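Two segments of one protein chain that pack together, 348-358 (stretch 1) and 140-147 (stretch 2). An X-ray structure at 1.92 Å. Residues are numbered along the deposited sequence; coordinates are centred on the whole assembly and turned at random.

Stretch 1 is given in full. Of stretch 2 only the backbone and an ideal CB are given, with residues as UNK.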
ATOM      1  N   LEU B 348     -12.541  -5.574 -28.881  1.00 27.39           N
ATOM      2  CA  LEU B 348     -11.810  -6.268 -27.822  1.00 31.39           C
ATOM      3  C   LEU B 348     -11.011  -7.460 -28.350  1.00 30.74           C
ATOM      4  O   LEU B 348      -9.915  -7.728 -27.868  1.00 27.45           O
ATOM      5  CB  LEU B 348     -12.733  -6.647 -26.659  1.00 28.44           C
ATOM      6  CG  LEU B 348     -13.176  -5.420 -25.847  1.00 28.03           C
ATOM      7  CD1 LEU B 348     -14.321  -5.748 -24.883  1.00 21.15           C
ATOM      8  CD2 LEU B 348     -11.979  -4.798 -25.091  1.00 21.38           C
ATOM      9  N   TYR B 349     -11.545  -8.159 -29.349  1.00 32.22           N
ATOM     10  CA  TYR B 349     -10.789  -9.228 -29.997  1.00 33.77           C
ATOM     11  C   TYR B 349      -9.516  -8.673 -30.633  1.00 33.32           C
ATOM     12  O   TYR B 349      -8.457  -9.297 -30.597  1.00 31.39           O
ATOM     13  CB  TYR B 349     -11.625  -9.891 -31.081  1.00 30.44           C
ATOM     14  CG  TYR B 349     -12.382 -11.129 -30.666  1.00 32.52           C
ATOM     15  CD1 TYR B 349     -13.652 -11.030 -30.101  1.00 33.26           C
ATOM     16  CD2 TYR B 349     -11.864 -12.401 -30.898  1.00 34.18           C
ATOM     17  CE1 TYR B 349     -14.369 -12.159 -29.752  1.00 27.96           C
ATOM     18  CE2 TYR B 349     -12.581 -13.542 -30.546  1.00 33.15           C
ATOM     19  CZ  TYR B 349     -13.835 -13.408 -29.974  1.00 32.65           C
ATOM     20  OH  TYR B 349     -14.565 -14.516 -29.608  1.00 36.50           O
ATOM     21  N   GLN B 350      -9.632  -7.494 -31.228  1.00 31.82           N
ATOM     22  CA  GLN B 350      -8.502  -6.880 -31.905  1.00 30.70           C
ATOM     23  C   GLN B 350      -7.458  -6.390 -30.916  1.00 27.76           C
ATOM     24  O   GLN B 350      -6.271  -6.600 -31.129  1.00 40.94           O
ATOM     25  CB  GLN B 350      -8.984  -5.761 -32.820  1.00 37.14           C
ATOM     26  CG  GLN B 350      -9.750  -6.289 -34.001  1.00 39.75           C
ATOM     27  CD  GLN B 350     -10.380  -5.195 -34.795  1.00 44.61           C
ATOM     28  OE1 GLN B 350     -10.636  -4.106 -34.278  1.00 49.74           O
ATOM     29  NE2 GLN B 350     -10.630  -5.462 -36.064  1.00 52.11           N
ATOM     30  N   ASP B 351      -7.909  -5.801 -29.807  1.00 26.47           N
ATOM     31  CA  ASP B 351      -7.014  -5.331 -28.751  1.00 25.98           C
ATOM     32  C   ASP B 351      -6.299  -6.464 -28.001  1.00 36.08           C
ATOM     33  O   ASP B 351      -5.100  -6.375 -27.719  1.00 32.69           O
ATOM     34  CB  ASP B 351      -7.766  -4.474 -27.719  1.00 25.00           C
ATOM     35  CG  ASP B 351      -8.116  -3.083 -28.231  1.00 32.58           C
ATOM     36  OD1 ASP B 351      -7.732  -2.733 -29.359  1.00 33.29           O
ATOM     37  OD2 ASP B 351      -8.787  -2.330 -27.496  1.00 38.46           O
ATOM     38  N   PHE B 352      -7.021  -7.525 -27.656  1.00 29.69           N
ATOM     39  CA  PHE B 352      -6.444  -8.524 -26.747  1.00 28.45           C
ATOM     40  C   PHE B 352      -6.325  -9.951 -27.292  1.00 26.18           C
ATOM     41  O   PHE B 352      -5.598 -10.772 -26.730  1.00 26.45           O
ATOM     42  CB  PHE B 352      -7.220  -8.549 -25.426  1.00 22.36           C
ATOM     43  CG  PHE B 352      -7.221  -7.235 -24.690  1.00 22.08           C
ATOM     44  CD1 PHE B 352      -6.205  -6.912 -23.815  1.00 33.57           C
ATOM     45  CD2 PHE B 352      -8.266  -6.337 -24.855  1.00 21.86           C
ATOM     46  CE1 PHE B 352      -6.203  -5.701 -23.131  1.00 28.48           C
ATOM     47  CE2 PHE B 352      -8.281  -5.128 -24.179  1.00 21.87           C
ATOM     48  CZ  PHE B 352      -7.245  -4.809 -23.310  1.00 27.97           C
ATOM     49  N   GLY B 353      -7.035 -10.254 -28.373  1.00 24.75           N
ATOM     50  CA  GLY B 353      -7.088 -11.622 -28.870  1.00 40.92           C
ATOM     51  C   GLY B 353      -8.101 -12.442 -28.080  1.00 37.42           C
ATOM     52  O   GLY B 353      -8.944 -11.867 -27.385  1.00 31.22           O
ATOM     53  N   VAL B 354      -8.023 -13.772 -28.164  1.00 27.88           N
ATOM     54  CA  VAL B 354      -8.976 -14.614 -27.446  1.00 25.13           C
ATOM     55  C   VAL B 354      -8.678 -14.736 -25.941  1.00 31.59           C
ATOM     56  O   VAL B 354      -9.593 -15.021 -25.162  1.00 22.68           O
ATOM     57  CB  VAL B 354      -9.103 -16.033 -28.058  1.00 31.32           C
ATOM     58  CG1 VAL B 354      -9.636 -15.964 -29.495  1.00 30.65           C
ATOM     59  CG2 VAL B 354      -7.781 -16.756 -28.021  1.00 26.59           C
ATOM     60  N   ASP B 355      -7.416 -14.524 -25.545  1.00 25.46           N
ATOM     61  CA  ASP B 355      -7.001 -14.615 -24.129  1.00 26.82           C
ATOM     62  C   ASP B 355      -7.411 -13.371 -23.351  1.00 26.40           C
ATOM     63  O   ASP B 355      -6.612 -12.475 -23.066  1.00 24.66           O
ATOM     64  CB  ASP B 355      -5.505 -14.862 -23.989  1.00 36.37           C
ATOM     65  CG  ASP B 355      -5.112 -16.291 -24.346  1.00 41.69           C
ATOM     66  OD1 ASP B 355      -6.008 -17.149 -24.518  1.00 25.71           O
ATOM     67  OD2 ASP B 355      -3.902 -16.548 -24.452  1.00 41.70           O
ATOM     68  N   LEU B 356      -8.685 -13.334 -23.008  1.00 24.89           N
ATOM     69  CA  LEU B 356      -9.310 -12.122 -22.542  1.00 29.08           C
ATOM     70  C   LEU B 356     -10.464 -12.546 -21.657  1.00 26.33           C
ATOM     71  O   LEU B 356     -11.101 -13.570 -21.910  1.00 27.26           O
ATOM     72  CB  LEU B 356      -9.830 -11.342 -23.751  1.00 33.77           C
ATOM     73  CG  LEU B 356     -10.743 -10.135 -23.538  1.00 34.19           C
ATOM     74  CD1 LEU B 356      -9.961  -9.002 -22.882  1.00 27.83           C
ATOM     75  CD2 LEU B 356     -11.364  -9.693 -24.861  1.00 36.75           C
ATOM     76  N   VAL B 357     -10.719 -11.785 -20.600  1.00 23.63           N
ATOM     77  CA  VAL B 357     -11.961 -11.952 -19.863  1.00 20.55           C
ATOM     78  C   VAL B 357     -12.848 -10.756 -20.173  1.00 29.17           C
ATOM     79  O   VAL B 357     -12.429  -9.615 -19.971  1.00 27.03           O
ATOM     80  CB  VAL B 357     -11.735 -12.024 -18.357  1.00 24.49           C
ATOM     81  CG1 VAL B 357     -13.080 -12.162 -17.629  1.00 20.49           C
ATOM     82  CG2 VAL B 357     -10.792 -13.197 -18.007  1.00 23.93           C
ATOM     83  N   LEU B 358     -14.053 -11.014 -20.694  1.00 23.75           N
ATOM     84  CA  LEU B 358     -15.036  -9.958 -20.877  1.00 22.25           C
ATOM     85  C   LEU B 358     -15.621  -9.652 -19.502  1.00 24.47           C
ATOM     86  O   LEU B 358     -16.417 -10.411 -18.953  1.00 20.23           O
ATOM     87  CB  LEU B 358     -16.115 -10.331 -21.920  1.00 20.12           C
ATOM     88  CG  LEU B 358     -15.581 -10.522 -23.346  1.00 20.66           C
ATOM     89  CD1 LEU B 358     -16.557 -11.315 -24.214  1.00 25.35           C
ATOM     90  CD2 LEU B 358     -15.226  -9.186 -24.001  1.00 19.47           C
ATOM     91  N   UNK B 140     -12.224 -22.793 -23.861  1.00 29.16           N
ATOM     92  CA  UNK B 140     -11.099 -22.662 -24.778  1.00 34.47           C
ATOM     93  C   UNK B 140     -11.452 -21.866 -26.038  1.00 34.98           C
ATOM     94  O   UNK B 140     -12.626 -21.771 -26.416  1.00 30.63           O
ATOM     95  CB  UNK B 140     -10.592 -24.051 -25.172  1.00 34.47           C
ATOM     96  N   UNK B 141     -10.431 -21.295 -26.682  1.00 32.52           N
ATOM     97  CA  UNK B 141     -10.587 -20.685 -28.010  1.00 32.57           C
ATOM     98  C   UNK B 141     -11.629 -19.585 -28.098  1.00 32.77           C
ATOM     99  O   UNK B 141     -12.248 -19.376 -29.146  1.00 35.12           O
ATOM    100  CB  UNK B 141     -10.946 -21.772 -29.025  1.00 32.57           C
ATOM    101  N   UNK B 142     -11.831 -18.887 -26.990  1.00 34.64           N
ATOM    102  CA  UNK B 142     -12.744 -17.752 -26.962  1.00 25.42           C
ATOM    103  C   UNK B 142     -12.442 -16.923 -25.719  1.00 22.23           C
ATOM    104  O   UNK B 142     -11.915 -17.437 -24.733  1.00 21.80           O
ATOM    105  CB  UNK B 142     -14.203 -18.212 -26.977  1.00 25.42           C
ATOM    106  N   UNK B 143     -12.718 -15.618 -25.777  1.00 24.46           N
ATOM    107  CA  UNK B 143     -12.729 -14.853 -24.526  1.00 25.78           C
ATOM    108  C   UNK B 143     -13.688 -15.475 -23.513  1.00 26.79           C
ATOM    109  O   UNK B 143     -14.705 -16.083 -23.880  1.00 25.09           O
ATOM    110  CB  UNK B 143     -13.120 -13.398 -24.793  1.00 25.78           C
ATOM    111  N   UNK B 144     -13.344 -15.329 -22.241  1.00 25.47           N
ATOM    112  CA  UNK B 144     -14.199 -15.774 -21.160  1.00 24.53           C
ATOM    113  C   UNK B 144     -15.194 -14.672 -20.847  1.00 24.62           C
ATOM    114  O   UNK B 144     -14.956 -13.511 -21.182  1.00 27.17           O
ATOM    115  CB  UNK B 144     -13.381 -16.147 -19.922  1.00 24.53           C
ATOM    116  N   UNK B 145     -16.304 -15.013 -20.204  1.00 23.30           N
ATOM    117  CA  UNK B 145     -17.310 -14.000 -19.880  1.00 21.83           C
ATOM    118  C   UNK B 145     -17.509 -13.991 -18.380  1.00 22.34           C
ATOM    119  O   UNK B 145     -17.754 -15.042 -17.778  1.00 22.50           O
ATOM    120  CB  UNK B 145     -18.631 -14.266 -20.605  1.00 21.83           C
ATOM    121  N   UNK B 146     -17.383 -12.809 -17.783  1.00 20.60           N
ATOM    122  CA  UNK B 146     -17.564 -12.662 -16.343  1.00 21.12           C
ATOM    123  C   UNK B 146     -18.650 -11.638 -15.997  1.00 28.39           C
ATOM    124  O   UNK B 146     -18.689 -10.554 -16.582  1.00 33.40           O
ATOM    125  CB  UNK B 146     -16.241 -12.254 -15.692  1.00 21.12           C
ATOM    126  N   UNK B 147     -19.539 -12.005 -15.071  1.00 23.22           N
ATOM    127  CA  UNK B 147     -20.588 -11.099 -14.564  1.00 22.51           C
ATOM    128  C   UNK B 147     -20.261 -10.660 -13.122  1.00 27.16           C
ATOM    129  O   UNK B 147     -19.554 -11.355 -12.392  1.00 25.77           O
ATOM    130  CB  UNK B 147     -21.956 -11.782 -14.613  1.00 22.51           C
TER

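Position 140 lies out of reach of stretch 1, with nothing of it within 5.5 Å of the ideal CB, so the contact sets no preference; the residue is Tyr140. At position 141 the CA-to-CB bond points away, and the backbone angles (57/30) are left-handed, which favours glycine, asparagine or aspartate. Asn141 fits that pattern. Its carbonyl O accepts a hydrogen bond from a water, and the same water is hydrogen-bonded to Tyr349 OH.

Position 142 is extended and its CB points away, 4.6 Å from Tyr349 OH, leaving room for a long or polar side chain. It is Arg142, whose NH1 donates to the carbonyl O of 143.

Position 143 is closely enclosed by stretch 1. Its ideal CB is 3.5 Å from Leu356 O, 3.9 Å from Val354 O and 4.1 Å from Leu358 CG, and the Tyr349 ring lies close by. A compact apolar side chain would suit this site; alanine, valine or proline are all plausible. The phi of -55° allows proline. The residue is Pro143. Its CG sits over a face of the Tyr349 ring, 4.1 Å from the centroid, in a CH-pi contact, while its CB meets Leu358 CD1 at 4.0 Å. Its CA also makes CA-H...O contacts with Val354 O at 3.2 Å and Leu356 O at 3.3 Å.

From 144 the two stretches pair as parallel strands. The N of 144 donates to Leu356 O at 2.9 Å, and its O accepts from Leu358 N at 2.7 Å. These bonds need only a backbone NH and carbonyl, so they exclude proline here but do not otherwise select a side chain. The CB shares a face of the sheet with Val357, 4.4 Å from Val357 CG2, which suits any of several aliphatic residues. Leu144 supplies one.

At 145 the CB emerges on the face carrying Leu358, where an apolar, perhaps beta-branched, residue would fit the extended backbone. Val145 brings CG2 to 4.2 Å from Leu358 CD1.

The N of 146 donates to Leu358 O at 2.8 Å, again excluding proline. Its ideal CB is 3.7 Å from Val357 CG1, so an apolar side chain is expected, of uncertain length. The residue is Met146, present as selenomethionine, and its CB packs against Val357 CG1 at 3.7 Å.

At 147 the CA-to-CB bond points away; it is Ser147.

Stretch 2 (140-147) YNRPLVMS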
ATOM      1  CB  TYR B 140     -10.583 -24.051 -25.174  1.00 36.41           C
ATOM      2  CG  TYR B 140     -10.254 -25.002 -24.031  1.00 28.55           C
ATOM      3  CD1 TYR B 140     -11.241 -25.778 -23.427  1.00 41.32           C
ATOM      4  CD2 TYR B 140      -8.945 -25.165 -23.601  1.00 29.07           C
ATOM      5  CE1 TYR B 140     -10.937 -26.660 -22.402  1.00 30.36           C
ATOM      6  CE2 TYR B 140      -8.630 -26.040 -22.575  1.00 30.26           C
ATOM      7  CZ  TYR B 140      -9.623 -26.791 -21.987  1.00 32.74           C
ATOM      8  OH  TYR B 140      -9.286 -27.666 -20.980  1.00 32.52           O
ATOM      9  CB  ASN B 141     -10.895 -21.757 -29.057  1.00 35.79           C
ATOM     10  CG  ASN B 141      -9.793 -22.770 -29.174  1.00 42.77           C
ATOM     11  OD1 ASN B 141      -8.626 -22.409 -29.332  1.00 47.97           O
ATOM     12  ND2 ASN B 141     -10.144 -24.048 -29.071  1.00 42.92           N
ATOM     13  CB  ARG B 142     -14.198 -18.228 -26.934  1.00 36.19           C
ATOM     14  CG  ARG B 142     -14.564 -19.037 -25.687  1.00 38.47           C
ATOM     15  CD  ARG B 142     -16.067 -19.270 -25.624  1.00 35.33           C
ATOM     16  NE  ARG B 142     -16.479 -20.146 -24.531  1.00 31.85           N
ATOM     17  CZ  ARG B 142     -16.707 -19.731 -23.288  1.00 32.09           C
ATOM     18  NH1 ARG B 142     -16.530 -18.450 -22.978  1.00 30.37           N
ATOM     19  NH2 ARG B 142     -17.098 -20.596 -22.355  1.00 28.27           N
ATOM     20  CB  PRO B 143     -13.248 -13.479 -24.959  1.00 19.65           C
ATOM     21  CG  PRO B 143     -12.754 -13.347 -26.372  1.00 25.83           C
ATOM     22  CD  PRO B 143     -12.738 -14.751 -26.963  1.00 26.10           C
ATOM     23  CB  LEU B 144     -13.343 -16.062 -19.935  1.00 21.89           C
ATOM     24  CG  LEU B 144     -12.726 -17.458 -19.837  1.00 30.58           C
ATOM     25  CD1 LEU B 144     -11.628 -17.705 -20.859  1.00 37.36           C
ATOM     26  CD2 LEU B 144     -12.210 -17.658 -18.420  1.00 25.45           C
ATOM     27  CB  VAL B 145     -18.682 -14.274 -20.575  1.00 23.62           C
ATOM     28  CG1 VAL B 145     -19.713 -13.231 -20.181  1.00 31.59           C
ATOM     29  CG2 VAL B 145     -18.531 -14.320 -22.101  1.00 24.02           C
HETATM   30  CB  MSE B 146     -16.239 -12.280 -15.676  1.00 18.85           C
HETATM   31  CG  MSE B 146     -16.322 -12.080 -14.164  1.00 18.69           C
HETATM   32 SE   MSE B 146     -14.485 -11.950 -13.460  0.59 22.87          SE
HETATM   33  CE  MSE B 146     -14.013 -10.272 -14.293  1.00 19.57           C
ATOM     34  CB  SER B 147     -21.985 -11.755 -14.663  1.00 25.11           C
ATOM     35  OG  SER B 147     -23.032 -10.845 -14.347  1.00 30.26           O
TER
HETATM   36  O   HOH W   1     -13.178 -16.921 -30.375  1.00 31.30           O
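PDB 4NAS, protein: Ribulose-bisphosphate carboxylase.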